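Local coordinates for protein predicted component of a thermophile-specific DNA repair system, contains a RAMP domain (Methanopyrus kandleri, PDB 4N0L) that probably binds CRISPR RNA as the Csm3 backbone subunit of a type III-A interference complex and carries a bound zinc ion, at residues Val11-Arg17 / Lys220-Leu226; His86-Phe90 / Pro107-Glu111; Val95-Ala99 / Leu160-Val164; Leu249-Gln255 / Arg267-Ile272; Gly291-Asp297 / Val319-Arg323. All coordinates share one frame; numbering follows the deposited sequence.

Interaction 1: Val11-Arg17 / Lys220-Leu226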
# COMPACT_ATOMS: atom_id res chain seq x y z
N VAL A 11 7.87 -1.77 10.07
CA VAL A 11 9.19 -1.16 10.09
C VAL A 11 10.25 -2.10 9.51
O VAL A 11 10.34 -3.27 9.90
CB VAL A 11 9.61 -0.77 11.52
CG1 VAL A 11 10.99 -0.10 11.52
CG2 VAL A 11 8.57 0.14 12.16
N GLY A 12 11.03 -1.57 8.58
CA GLY A 12 12.10 -2.33 7.95
C GLY A 12 12.75 -1.49 6.88
O GLY A 12 12.92 -0.28 7.05
N GLU A 13 13.08 -2.10 5.75
CA GLU A 13 13.67 -1.35 4.65
C GLU A 13 13.40 -1.98 3.29
O GLU A 13 13.03 -3.15 3.19
CB GLU A 13 15.19 -1.20 4.86
CG GLU A 13 15.96 -2.50 4.77
CD GLU A 13 17.46 -2.32 4.98
OE1 GLU A 13 18.21 -3.29 4.73
OE2 GLU A 13 17.89 -1.22 5.39
N ILE A 14 13.57 -1.17 2.25
CA ILE A 14 13.45 -1.64 0.88
C ILE A 14 14.84 -1.89 0.30
O ILE A 14 15.67 -0.99 0.28
CB ILE A 14 12.71 -0.63 -0.01
CG1 ILE A 14 11.33 -0.30 0.58
CG2 ILE A 14 12.59 -1.16 -1.43
CD1 ILE A 14 10.67 0.90 -0.07
N ARG A 15 15.09 -3.11 -0.15
CA ARG A 15 16.33 -3.40 -0.87
C ARG A 15 16.07 -3.53 -2.36
O ARG A 15 15.15 -4.23 -2.77
CB ARG A 15 16.99 -4.68 -0.35
CG ARG A 15 18.30 -4.99 -1.07
CD ARG A 15 18.91 -6.30 -0.63
NE ARG A 15 20.11 -6.61 -1.41
CZ ARG A 15 20.10 -7.29 -2.55
NH1 ARG A 15 18.96 -7.76 -3.04
NH2 ARG A 15 21.24 -7.52 -3.19
N LEU A 16 16.86 -2.83 -3.17
CA LEU A 16 16.77 -2.98 -4.61
C LEU A 16 17.53 -4.21 -5.09
O LEU A 16 18.72 -4.36 -4.80
CB LEU A 16 17.31 -1.73 -5.32
CG LEU A 16 16.47 -0.46 -5.19
CD1 LEU A 16 17.36 0.77 -5.24
CD2 LEU A 16 15.41 -0.39 -6.28
N ARG A 17 16.85 -5.09 -5.82
CA ARG A 17 17.51 -6.24 -6.42
C ARG A 17 18.18 -5.83 -7.73
O ARG A 17 19.10 -6.50 -8.20
CB ARG A 17 16.52 -7.38 -6.67
CG ARG A 17 15.67 -7.75 -5.46
CD ARG A 17 15.18 -9.19 -5.53
NE ARG A 17 14.16 -9.39 -6.56
CZ ARG A 17 14.41 -9.78 -7.80
NH1 ARG A 17 15.66 -10.04 -8.18
NH2 ARG A 17 13.42 -9.93 -8.66
N LYS A 220 22.50 -1.41 -7.37
CA LYS A 220 21.82 -2.59 -6.85
C LYS A 220 22.30 -2.86 -5.43
O LYS A 220 23.48 -2.69 -5.13
CB LYS A 220 22.07 -3.79 -7.76
CG LYS A 220 21.99 -5.15 -7.10
CD LYS A 220 22.34 -6.25 -8.08
CE LYS A 220 22.35 -7.60 -7.39
NZ LYS A 220 22.44 -8.72 -8.37
N GLY A 221 21.39 -3.25 -4.54
CA GLY A 221 21.74 -3.48 -3.15
C GLY A 221 21.48 -2.28 -2.26
O GLY A 221 21.60 -2.37 -1.04
N SER A 222 21.12 -1.16 -2.88
CA SER A 222 20.78 0.05 -2.14
C SER A 222 19.57 -0.19 -1.24
O SER A 222 18.70 -1.01 -1.56
CB SER A 222 20.49 1.21 -3.09
OG SER A 222 21.64 1.53 -3.85
N ARG A 223 19.51 0.52 -0.13
CA ARG A 223 18.48 0.27 0.86
C ARG A 223 17.82 1.56 1.33
O ARG A 223 18.50 2.54 1.65
CB ARG A 223 19.06 -0.51 2.03
CG ARG A 223 19.48 -1.93 1.65
CD ARG A 223 20.47 -2.51 2.64
NE ARG A 223 21.11 -3.72 2.13
CZ ARG A 223 20.80 -4.95 2.52
NH1 ARG A 223 19.86 -5.14 3.43
NH2 ARG A 223 21.44 -5.99 2.01
N PHE A 224 16.49 1.55 1.33
CA PHE A 224 15.72 2.72 1.72
C PHE A 224 14.83 2.38 2.90
O PHE A 224 14.24 1.30 2.95
CB PHE A 224 14.89 3.23 0.54
CG PHE A 224 15.72 3.64 -0.65
CD1 PHE A 224 16.25 2.69 -1.51
CD2 PHE A 224 15.99 4.98 -0.90
CE1 PHE A 224 17.03 3.07 -2.60
CE2 PHE A 224 16.76 5.37 -1.99
CZ PHE A 224 17.28 4.40 -2.84
N GLY A 225 14.76 3.28 3.87
CA GLY A 225 13.97 3.07 5.07
C GLY A 225 12.51 2.80 4.78
O GLY A 225 11.90 3.48 3.96
N LEU A 226 11.97 1.79 5.44
CA LEU A 226 10.57 1.44 5.29
C LEU A 226 9.83 1.59 6.61
O LEU A 226 10.05 0.85 7.55
CB LEU A 226 10.42 0.02 4.77
CG LEU A 226 8.99 -0.43 4.47
CD1 LEU A 226 8.39 0.37 3.33
CD2 LEU A 226 8.95 -1.91 4.16
O HOH W 1 22.82 -5.62 -0.39
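Gly12 and Leu226 trade two backbone hydrogen bonds at one end of an antiparallel pairing of strands 7-16 and 223-231, whose short axes approach to 4.1 Å at 152°. Ile14 and Phe224 form the next hydrogen-bonded pair, with Ile14 N to Phe224 O at 2.7 Å. Ahead of strand 223-231 in the sequence, the ladder continues through Leu16 N to Ser222 O and Gly221 N to Leu16 O. Gly221 turns the chain at a positive phi of 95°, a region that favours glycine. Ile14, Phe224 and Leu226 share one face. There Leu226 CD1 lies 4.1 Å from Ile14 CG1, the two chains crossing at about a right angle, while Leu16 CD1 reaches the edge of the Phe224 ring at CE1, 3.5 Å away. Arg15 and Arg223 cross at a slant on the other face. Glu13, its CG wedged between backbone N and carbonyl carbon (chi1 67°), brings its carboxylate to the edge of the Arg223 guanidinium, where NH1 meets OE1 at 2.8 Å. Thr306 holds the other oxygen, OE2. Arg15 CD lies over a face of the Arg223 guanidinium, and a water accepts from both Arg15 NE and Arg223 NH2. The carboxylate and this water probably ease the crowding of two positive groups, so a charged face and an apolar face lie back to back on the same two strands.

Interaction 2: His86-Phe90 / Pro107-Glu111; sequences HECGF and PPWLE. With ZN (zinc ion), chain C.
His86 turns the edge of its imidazole toward a face of the Trp109 indole, a T-shaped pair with planes at 73° and CE1 3.5 Å from Trp109 NE1. Pro107 CB backs the opposite face of the indole, so the ring is sandwiched between proline and histidine. At the indole's edge lies Cys88 SG, which takes a weak hydrogen bond from Trp109 NE1 at 3.5 Å and a second weak one from Phe90 N. Phe90 in turn has Leu110 CD1 over its face, 4.2 Å from the centroid, and Leu110 CD2 touches Phe90 CB. The same His86 and Cys88 side chains hold zinc, through NE2 at 2.0 Å and SG at 2.4 Å. Phe77 O takes up the histidine's other nitrogen, ND1, which should fix the ring's rotation. The weak N-H bonds probably temper the thiolate's charge. Pro107 to Leu110 is a type I beta turn that places the indole beside the zinc ligands; Cys115 and Cys118 complete a zinc site of three cysteines and one histidine, containing a CxxC pair.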
# COMPACT_ATOMS: atom_id res chain seq x y z
N HIS A 86 -9.76 2.01 -9.91
CA HIS A 86 -11.05 1.62 -9.37
C HIS A 86 -11.34 2.42 -8.12
O HIS A 86 -10.52 2.46 -7.20
CB HIS A 86 -11.11 0.12 -9.05
CG HIS A 86 -12.15 -0.25 -8.04
ND1 HIS A 86 -13.40 -0.70 -8.39
CD2 HIS A 86 -12.13 -0.24 -6.68
CE1 HIS A 86 -14.11 -0.95 -7.30
NE2 HIS A 86 -13.35 -0.67 -6.25
N GLU A 87 -12.49 3.08 -8.09
CA GLU A 87 -12.92 3.80 -6.90
C GLU A 87 -14.40 3.57 -6.64
O GLU A 87 -15.23 3.84 -7.51
CB GLU A 87 -12.62 5.29 -7.03
CG GLU A 87 -11.15 5.64 -6.97
CD GLU A 87 -10.89 7.11 -7.22
OE1 GLU A 87 -11.10 7.57 -8.36
OE2 GLU A 87 -10.47 7.80 -6.26
N CYS A 88 -14.72 3.07 -5.45
CA CYS A 88 -16.11 2.89 -5.06
C CYS A 88 -16.31 3.41 -3.64
O CYS A 88 -15.34 3.72 -2.95
CB CYS A 88 -16.53 1.42 -5.15
SG CYS A 88 -15.93 0.39 -3.79
N GLY A 89 -17.57 3.50 -3.21
CA GLY A 89 -17.87 4.02 -1.90
C GLY A 89 -18.20 2.94 -0.89
O GLY A 89 -18.53 3.24 0.26
N PHE A 90 -18.10 1.69 -1.31
CA PHE A 90 -18.36 0.57 -0.41
C PHE A 90 -17.17 0.38 0.54
O PHE A 90 -16.50 -0.65 0.51
CB PHE A 90 -18.61 -0.72 -1.20
CG PHE A 90 -19.86 -0.69 -2.02
CD1 PHE A 90 -21.09 -0.99 -1.45
CD2 PHE A 90 -19.82 -0.38 -3.37
CE1 PHE A 90 -22.25 -0.97 -2.21
CE2 PHE A 90 -20.97 -0.36 -4.14
CZ PHE A 90 -22.19 -0.65 -3.56
N PRO A 107 -22.12 -6.66 -5.83
CA PRO A 107 -20.94 -6.30 -6.62
C PRO A 107 -19.81 -7.28 -6.34
O PRO A 107 -19.49 -7.51 -5.17
CB PRO A 107 -20.60 -4.89 -6.14
CG PRO A 107 -21.89 -4.35 -5.60
CD PRO A 107 -22.64 -5.52 -5.05
N PRO A 108 -19.22 -7.87 -7.39
CA PRO A 108 -18.32 -9.01 -7.22
C PRO A 108 -16.98 -8.67 -6.56
O PRO A 108 -16.25 -9.58 -6.17
CB PRO A 108 -18.11 -9.50 -8.66
CG PRO A 108 -18.30 -8.28 -9.49
CD PRO A 108 -19.37 -7.48 -8.80
N TRP A 109 -16.66 -7.38 -6.44
CA TRP A 109 -15.39 -6.97 -5.85
C TRP A 109 -15.54 -6.70 -4.36
O TRP A 109 -14.65 -6.14 -3.72
CB TRP A 109 -14.85 -5.72 -6.54
CG TRP A 109 -15.71 -4.50 -6.35
CD1 TRP A 109 -15.66 -3.63 -5.30
CD2 TRP A 109 -16.74 -4.03 -7.22
NE1 TRP A 109 -16.59 -2.64 -5.47
CE2 TRP A 109 -17.27 -2.86 -6.64
CE3 TRP A 109 -17.26 -4.48 -8.44
CZ2 TRP A 109 -18.30 -2.14 -7.23
CZ3 TRP A 109 -18.28 -3.76 -9.02
CH2 TRP A 109 -18.79 -2.60 -8.42
N LEU A 110 -16.68 -7.11 -3.81
CA LEU A 110 -16.95 -6.88 -2.39
C LEU A 110 -16.62 -8.13 -1.57
O LEU A 110 -16.79 -9.25 -2.03
CB LEU A 110 -18.42 -6.50 -2.20
CG LEU A 110 -18.79 -5.04 -2.50
CD1 LEU A 110 -20.17 -4.70 -1.96
CD2 LEU A 110 -17.74 -4.09 -1.95
N GLU A 111 -16.12 -7.92 -0.35
CA GLU A 111 -15.90 -9.02 0.59
C GLU A 111 -16.44 -8.64 1.96
O GLU A 111 -15.99 -7.65 2.56
CB GLU A 111 -14.41 -9.37 0.68
CG GLU A 111 -14.14 -10.61 1.53
CD GLU A 111 -12.68 -11.05 1.48
OE1 GLU A 111 -11.82 -10.30 1.99
OE2 GLU A 111 -12.41 -12.14 0.95
ZN ZN C . -13.61 -0.12 -4.30

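Interaction 3: Val95-Ala99 / Leu160-Val164; sequences VYEEA and LSGVV
Val163 pushes its side chain at the last turn of helix 93-99, and its two branches fare differently. From CB, CG1 extends anti to the backbone N (chi1 -177°) and enters the groove between Val95, Glu98 and Ala99. There it lies 3.5 Å from the carbonyl oxygen of Val95, 3.8 Å from Glu98 CB and 3.9 Å from Ala99 CB. Its sister methyl, CG2, meets the extended Glu98 chain alone, at CG. The aliphatic part of that glutamate crosses the valine at a slant, and even Glu98 OE1 lies 3.9 Å from Val163 CG1, though the residue is exposed. The neighbouring Val164 uses CG1, 4.0 Å from both Val95 CG1 and Ala99 CB, and Leu160 CD1 comes to 3.8 Å from Ala99 CB. Ala99 CB thus meets three branched side chains, one from each of Leu160, Val163 and Val164. Within 160-164 the chain is curled, since Leu160 O accepts from the backbone N of both Val163 and Val164; this turn brings the three residues to bear on the helix together. Phe90 continues the apolar patch beyond Val164. No hydrogen bond crosses this contact, so helix end and turn are joined here by fitted methyl groups, with polar atoms left to the backbone and to the glutamate at the border.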
# COMPACT_ATOMS: atom_id res chain seq x y z
N VAL A 95 -22.48 1.42 4.70
CA VAL A 95 -22.81 1.69 3.30
C VAL A 95 -23.50 0.50 2.63
O VAL A 95 -24.54 0.67 1.98
CB VAL A 95 -21.56 2.06 2.49
CG1 VAL A 95 -21.87 2.12 1.00
CG2 VAL A 95 -21.00 3.39 2.96
N TYR A 96 -22.93 -0.70 2.77
CA TYR A 96 -23.52 -1.88 2.14
C TYR A 96 -24.88 -2.24 2.72
O TYR A 96 -25.80 -2.60 1.98
CB TYR A 96 -22.58 -3.08 2.26
CG TYR A 96 -23.20 -4.35 1.72
CD1 TYR A 96 -23.27 -4.59 0.36
CD2 TYR A 96 -23.72 -5.31 2.58
CE1 TYR A 96 -23.83 -5.75 -0.14
CE2 TYR A 96 -24.29 -6.47 2.10
CZ TYR A 96 -24.34 -6.69 0.74
OH TYR A 96 -24.91 -7.84 0.25
N GLU A 97 -25.01 -2.17 4.05
CA GLU A 97 -26.27 -2.51 4.71
C GLU A 97 -27.33 -1.53 4.22
O GLU A 97 -28.46 -1.92 3.91
CB GLU A 97 -26.14 -2.43 6.23
CG GLU A 97 -25.00 -3.23 6.85
CD GLU A 97 -25.29 -4.72 6.96
OE1 GLU A 97 -25.02 -5.30 8.03
OE2 GLU A 97 -25.78 -5.31 5.97
N GLU A 98 -26.94 -0.27 4.14
CA GLU A 98 -27.80 0.82 3.71
C GLU A 98 -28.19 0.71 2.24
O GLU A 98 -29.25 1.18 1.82
CB GLU A 98 -27.09 2.15 3.97
CG GLU A 98 -27.94 3.40 3.86
CD GLU A 98 -27.17 4.64 4.25
OE1 GLU A 98 -25.96 4.51 4.56
OE2 GLU A 98 -27.76 5.74 4.25
N ALA A 99 -27.32 0.08 1.44
CA ALA A 99 -27.53 -0.04 0.00
C ALA A 99 -28.15 -1.37 -0.42
O ALA A 99 -28.62 -1.50 -1.55
CB ALA A 99 -26.21 0.17 -0.73
N LEU A 160 -29.12 5.12 -4.62
CA LEU A 160 -27.77 4.63 -4.36
C LEU A 160 -26.76 5.77 -4.31
O LEU A 160 -25.77 5.70 -3.58
CB LEU A 160 -27.36 3.61 -5.43
CG LEU A 160 -27.44 2.12 -5.11
CD1 LEU A 160 -27.90 1.87 -3.68
CD2 LEU A 160 -28.35 1.40 -6.10
N SER A 161 -27.02 6.82 -5.08
CA SER A 161 -26.08 7.93 -5.22
C SER A 161 -25.91 8.71 -3.92
O SER A 161 -24.93 9.44 -3.74
CB SER A 161 -26.54 8.86 -6.34
OG SER A 161 -25.69 10.00 -6.44
N GLY A 162 -26.86 8.55 -3.00
CA GLY A 162 -26.79 9.20 -1.70
C GLY A 162 -26.17 8.27 -0.68
O GLY A 162 -25.93 8.65 0.46
N VAL A 163 -25.93 7.03 -1.09
CA VAL A 163 -25.39 6.02 -0.19
C VAL A 163 -23.94 5.64 -0.52
O VAL A 163 -23.09 5.60 0.37
CB VAL A 163 -26.25 4.74 -0.22
CG1 VAL A 163 -25.72 3.71 0.77
CG2 VAL A 163 -27.70 5.07 0.07
N VAL A 164 -23.66 5.38 -1.79
CA VAL A 164 -22.39 4.76 -2.18
C VAL A 164 -21.36 5.73 -2.77
O VAL A 164 -20.38 5.29 -3.38
CB VAL A 164 -22.62 3.61 -3.18
CG1 VAL A 164 -23.57 2.57 -2.59
CG2 VAL A 164 -23.17 4.15 -4.50

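Interaction 4: Leu249-Gln255 / Arg267-Ile272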
# COMPACT_ATOMS: atom_id res chain seq x y z
N LEU A 249 2.35 -5.47 -1.39
CA LEU A 249 3.81 -5.33 -1.34
C LEU A 249 4.49 -6.48 -2.07
O LEU A 249 5.51 -6.29 -2.74
CB LEU A 249 4.30 -5.25 0.11
CG LEU A 249 3.76 -4.07 0.92
CD1 LEU A 249 4.28 -4.11 2.35
CD2 LEU A 249 4.10 -2.75 0.25
N LYS A 250 3.93 -7.68 -1.93
CA LYS A 250 4.40 -8.85 -2.66
C LYS A 250 4.30 -8.63 -4.17
O LYS A 250 5.19 -9.01 -4.93
CB LYS A 250 3.61 -10.09 -2.23
CG LYS A 250 3.64 -11.26 -3.21
CD LYS A 250 5.02 -11.88 -3.29
CE LYS A 250 4.98 -13.17 -4.10
NZ LYS A 250 6.34 -13.72 -4.33
N LEU A 251 3.20 -8.00 -4.59
CA LEU A 251 2.98 -7.68 -5.99
C LEU A 251 4.01 -6.67 -6.50
O LEU A 251 4.48 -6.77 -7.64
CB LEU A 251 1.57 -7.14 -6.20
CG LEU A 251 0.44 -8.15 -6.01
CD1 LEU A 251 -0.90 -7.44 -5.96
CD2 LEU A 251 0.46 -9.19 -7.12
N VAL A 252 4.33 -5.69 -5.67
CA VAL A 252 5.35 -4.70 -6.01
C VAL A 252 6.71 -5.37 -6.16
O VAL A 252 7.50 -5.01 -7.03
CB VAL A 252 5.41 -3.58 -4.95
CG1 VAL A 252 6.55 -2.62 -5.26
CG2 VAL A 252 4.09 -2.82 -4.91
N GLU A 253 6.99 -6.35 -5.30
CA GLU A 253 8.21 -7.15 -5.41
C GLU A 253 8.27 -7.88 -6.75
O GLU A 253 9.29 -7.85 -7.44
CB GLU A 253 8.32 -8.15 -4.26
CG GLU A 253 8.53 -7.51 -2.89
CD GLU A 253 8.70 -8.53 -1.77
OE1 GLU A 253 8.23 -9.67 -1.92
OE2 GLU A 253 9.30 -8.17 -0.73
N ASP A 254 7.17 -8.52 -7.13
CA ASP A 254 7.11 -9.32 -8.35
C ASP A 254 7.11 -8.50 -9.63
O ASP A 254 7.57 -8.96 -10.67
CB ASP A 254 5.87 -10.22 -8.34
CG ASP A 254 5.95 -11.33 -7.32
OD1 ASP A 254 4.89 -11.93 -7.02
OD2 ASP A 254 7.05 -11.60 -6.80
N GLN A 255 6.57 -7.28 -9.57
CA GLN A 255 6.36 -6.50 -10.78
C GLN A 255 7.12 -5.17 -10.82
O GLN A 255 7.10 -4.48 -11.83
CB GLN A 255 4.86 -6.25 -10.97
CG GLN A 255 4.08 -7.49 -11.40
CD GLN A 255 2.57 -7.28 -11.39
OE1 GLN A 255 1.88 -7.74 -10.48
NE2 GLN A 255 2.06 -6.60 -12.41
N ARG A 267 13.34 -3.62 -9.35
CA ARG A 267 13.03 -4.81 -8.57
C ARG A 267 13.39 -4.57 -7.10
O ARG A 267 14.48 -4.08 -6.81
CB ARG A 267 13.78 -6.03 -9.11
CG ARG A 267 13.59 -6.28 -10.61
CD ARG A 267 12.14 -6.56 -10.99
NE ARG A 267 11.94 -6.55 -12.43
CZ ARG A 267 10.79 -6.81 -13.04
NH1 ARG A 267 9.71 -7.12 -12.33
NH2 ARG A 267 10.71 -6.77 -14.36
N VAL A 268 12.48 -4.90 -6.19
CA VAL A 268 12.70 -4.58 -4.78
C VAL A 268 12.31 -5.70 -3.83
O VAL A 268 11.52 -6.59 -4.17
CB VAL A 268 11.92 -3.31 -4.35
CG1 VAL A 268 12.40 -2.08 -5.11
CG2 VAL A 268 10.41 -3.52 -4.50
N GLU A 269 12.87 -5.64 -2.63
CA GLU A 269 12.50 -6.52 -1.54
C GLU A 269 12.01 -5.67 -0.38
O GLU A 269 12.66 -4.69 -0.01
CB GLU A 269 13.68 -7.37 -1.07
CG GLU A 269 14.29 -8.28 -2.12
CD GLU A 269 15.64 -8.82 -1.68
OE1 GLU A 269 16.03 -8.57 -0.52
OE2 GLU A 269 16.31 -9.50 -2.49
N PHE A 270 10.87 -6.02 0.20
CA PHE A 270 10.43 -5.37 1.43
C PHE A 270 10.85 -6.20 2.63
O PHE A 270 10.20 -7.19 2.97
CB PHE A 270 8.92 -5.15 1.42
CG PHE A 270 8.45 -4.22 0.35
CD1 PHE A 270 7.99 -4.70 -0.87
CD2 PHE A 270 8.48 -2.84 0.55
CE1 PHE A 270 7.56 -3.83 -1.86
CE2 PHE A 270 8.06 -1.97 -0.44
CZ PHE A 270 7.60 -2.47 -1.64
N ARG A 271 11.92 -5.78 3.29
CA ARG A 271 12.44 -6.51 4.44
C ARG A 271 11.81 -5.92 5.69
O ARG A 271 12.23 -4.87 6.17
CB ARG A 271 13.96 -6.44 4.49
CG ARG A 271 14.65 -7.18 3.35
CD ARG A 271 16.15 -6.99 3.36
NE ARG A 271 16.80 -7.79 2.32
CZ ARG A 271 18.00 -8.34 2.43
NH1 ARG A 271 18.72 -8.17 3.53
NH2 ARG A 271 18.50 -9.06 1.43
N ILE A 272 10.80 -6.60 6.21
CA ILE A 272 10.00 -6.07 7.30
C ILE A 272 10.38 -6.74 8.61
O ILE A 272 10.13 -7.93 8.81
CB ILE A 272 8.50 -6.27 7.03
CG1 ILE A 272 8.11 -5.59 5.71
CG2 ILE A 272 7.67 -5.73 8.18
CD1 ILE A 272 6.73 -5.94 5.20
O HOH W 2 10.32 -5.61 -7.50
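Phe270 is the bump of strand 268-278, and helix 238-255 supplies the hollow. The phenyl ring fits against Leu249, Val252 and Glu253: Leu249 CD2 sits over one face, 4.1 Å from the centroid and 13° off the normal, while Val252 CG1 and Glu253 CG line the edge. Val252 CG1 comes to 3.7 Å from Phe270 CE1, and Glu253 CG to 3.5 Å from Phe270 CD1. Leu249 CD1 reaches past the ring to Ile272 CD1, and two residues earlier in the strand than Phe270, Val268 CG2 fits against Val252 CG1. Helix and strand run roughly antiparallel, their short axes 7.3 Å apart at 151°. One polar bond locks this fit. Extended beyond CG, the Glu253 chain brings OE2 to Phe270 N at 2.8 Å through the anti lone pair, with an N-H angle of 172°; Arg332 forms a salt bridge with the same oxygen, so the buried carboxylate is met by both an amide and a charge. Pro333 of helix 333-338 packs on Leu249, Glu253 and Phe270. Packing of a helix on one face of an antiparallel sheet is consistent with the RRM-like (ferredoxin-like) fold of RAMP proteins.

Interaction 5: Gly291-Asp297 / Val319-Arg323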
# COMPACT_ATOMS: atom_id res chain seq x y z
N GLY A 291 9.67 -1.12 23.19
CA GLY A 291 10.40 -0.24 22.30
C GLY A 291 10.92 -0.94 21.06
O GLY A 291 11.21 -2.14 21.08
N PHE A 292 11.03 -0.18 19.97
CA PHE A 292 11.59 -0.69 18.72
C PHE A 292 12.02 0.46 17.82
O PHE A 292 11.29 1.44 17.67
CB PHE A 292 10.58 -1.57 17.99
CG PHE A 292 11.15 -2.27 16.79
CD1 PHE A 292 11.83 -3.47 16.93
CD2 PHE A 292 11.00 -1.73 15.52
CE1 PHE A 292 12.37 -4.11 15.82
CE2 PHE A 292 11.53 -2.37 14.41
CZ PHE A 292 12.22 -3.56 14.57
N PRO A 293 13.21 0.35 17.22
CA PRO A 293 14.14 -0.76 17.46
C PRO A 293 15.06 -0.50 18.66
O PRO A 293 15.60 0.60 18.79
CB PRO A 293 14.95 -0.82 16.17
CG PRO A 293 15.00 0.59 15.71
CD PRO A 293 13.67 1.21 16.11
N GLU A 294 15.21 -1.49 19.52
CA GLU A 294 16.16 -1.39 20.62
C GLU A 294 17.54 -1.85 20.15
O GLU A 294 17.69 -2.33 19.03
CB GLU A 294 15.68 -2.21 21.82
CG GLU A 294 14.51 -1.57 22.55
CD GLU A 294 13.81 -2.51 23.50
OE1 GLU A 294 14.13 -3.72 23.49
OE2 GLU A 294 12.94 -2.04 24.27
N GLU A 295 18.55 -1.68 21.01
CA GLU A 295 19.92 -2.06 20.67
C GLU A 295 20.00 -3.52 20.24
O GLU A 295 20.71 -3.87 19.30
CB GLU A 295 20.86 -1.80 21.84
CG GLU A 295 22.34 -1.91 21.46
CD GLU A 295 23.27 -1.66 22.63
OE1 GLU A 295 22.82 -1.75 23.79
OE2 GLU A 295 24.46 -1.37 22.38
N GLU A 296 19.27 -4.38 20.95
CA GLU A 296 19.21 -5.80 20.63
C GLU A 296 18.72 -6.03 19.20
O GLU A 296 19.26 -6.86 18.48
CB GLU A 296 18.32 -6.54 21.63
CG GLU A 296 18.20 -8.03 21.36
CD GLU A 296 17.46 -8.77 22.45
OE1 GLU A 296 17.08 -9.93 22.23
OE2 GLU A 296 17.27 -8.19 23.55
N ASP A 297 17.69 -5.28 18.80
CA ASP A 297 17.13 -5.39 17.45
C ASP A 297 18.16 -5.03 16.39
O ASP A 297 18.19 -5.63 15.31
CB ASP A 297 15.90 -4.49 17.29
CG ASP A 297 14.76 -4.86 18.23
OD1 ASP A 297 14.25 -6.00 18.12
OD2 ASP A 297 14.37 -4.01 19.05
N VAL A 319 5.01 -5.02 20.23
CA VAL A 319 5.88 -5.14 19.07
C VAL A 319 6.00 -6.59 18.64
O VAL A 319 6.46 -7.44 19.40
CB VAL A 319 7.29 -4.58 19.37
CG1 VAL A 319 8.25 -4.91 18.23
CG2 VAL A 319 7.24 -3.08 19.61
N ILE A 320 5.57 -6.88 17.41
CA ILE A 320 5.71 -8.22 16.86
C ILE A 320 6.92 -8.28 15.94
O ILE A 320 6.92 -7.70 14.85
CB ILE A 320 4.46 -8.64 16.05
CG1 ILE A 320 3.18 -8.42 16.86
CG2 ILE A 320 4.59 -10.10 15.61
CD1 ILE A 320 3.13 -9.21 18.15
N ARG A 321 7.96 -8.98 16.38
CA ARG A 321 9.20 -9.08 15.62
C ARG A 321 9.21 -10.33 14.76
O ARG A 321 8.58 -11.33 15.11
CB ARG A 321 10.41 -9.09 16.56
CG ARG A 321 10.61 -7.82 17.36
CD ARG A 321 11.59 -8.03 18.50
NE ARG A 321 12.01 -6.76 19.08
CZ ARG A 321 11.36 -6.15 20.07
NH1 ARG A 321 11.81 -4.99 20.54
NH2 ARG A 321 10.26 -6.69 20.57
N ALA A 322 9.90 -10.26 13.63
CA ALA A 322 10.14 -11.44 12.81
C ALA A 322 10.84 -12.48 13.67
O ALA A 322 10.60 -13.68 13.55
CB ALA A 322 10.96 -11.09 11.59
N ARG A 323 11.74 -11.99 14.52
CA ARG A 323 12.51 -12.80 15.45
C ARG A 323 11.62 -13.57 16.43
O ARG A 323 11.99 -14.64 16.91
CB ARG A 323 13.49 -11.88 16.19
CG ARG A 323 14.01 -12.36 17.54
CD ARG A 323 14.95 -11.32 18.13
NE ARG A 323 14.42 -10.71 19.35
CZ ARG A 323 14.70 -9.46 19.74
NH1 ARG A 323 15.49 -8.70 19.00
NH2 ARG A 323 14.17 -8.99 20.86
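Asp297 OD1 is gripped by two arginines, taking a hydrogen bond from Arg321 NE at 2.6 Å and a salt bridge from Arg323 NH1 at 3.1 Å. This is a five-residue salt-bridge network joining the start of helix 295-300 to the end of strand 318-321 and the residues just after it. Arg321 holds Asp297 side-on, NE to OD1 and NH1 to OD2, each on a syn lone pair, with carboxylate and guanidinium nearly coplanar at 10°. OD2 uses its anti lone pair for Glu294 N, the N-cap residue, at 2.7 Å, so the aspartate steadies the helix start as well. Together these three N-H bonds should fix the rotation of the Asp297 carboxylate. Val319 CG1 lies over a face of the Arg321 guanidinium, and Phe292 turns its ring edge to Arg321 NH1; the Phe292 ring itself packs on strand 268-278. Arg323 is sandwiched, with Arg321 CD over one face. On the opposite face the Glu296 carboxylate stacks with planes 11° apart, held by charge alone, its OE1 3.4 Å from Arg323 NH2.

Overall arrangement
Interactions 1, 4 and 5 all reach the five-stranded antiparallel sheet: 7-16 pairs with 223-231 in interaction 1, 268-278, on the other side of 7-16, takes a helix in interaction 4, and 318-321 at the edge meets the 291-297 segment in interaction 5. Interactions 1 to 4 are buried; interaction 5 is partly buried and relies on charge. The centres of interactions 1 and 4 lie 10 Å apart, joined by backbone bonds such as Glu13 O to Arg271 N. Interactions 2 and 3 lie across the chain's centre from interaction 1, in the zinc-bearing part, and touch through Phe90 and Val164. Interaction 2 is built on metal and aromatic rings, interaction 3 on apolar contacts, mostly of methyl groups.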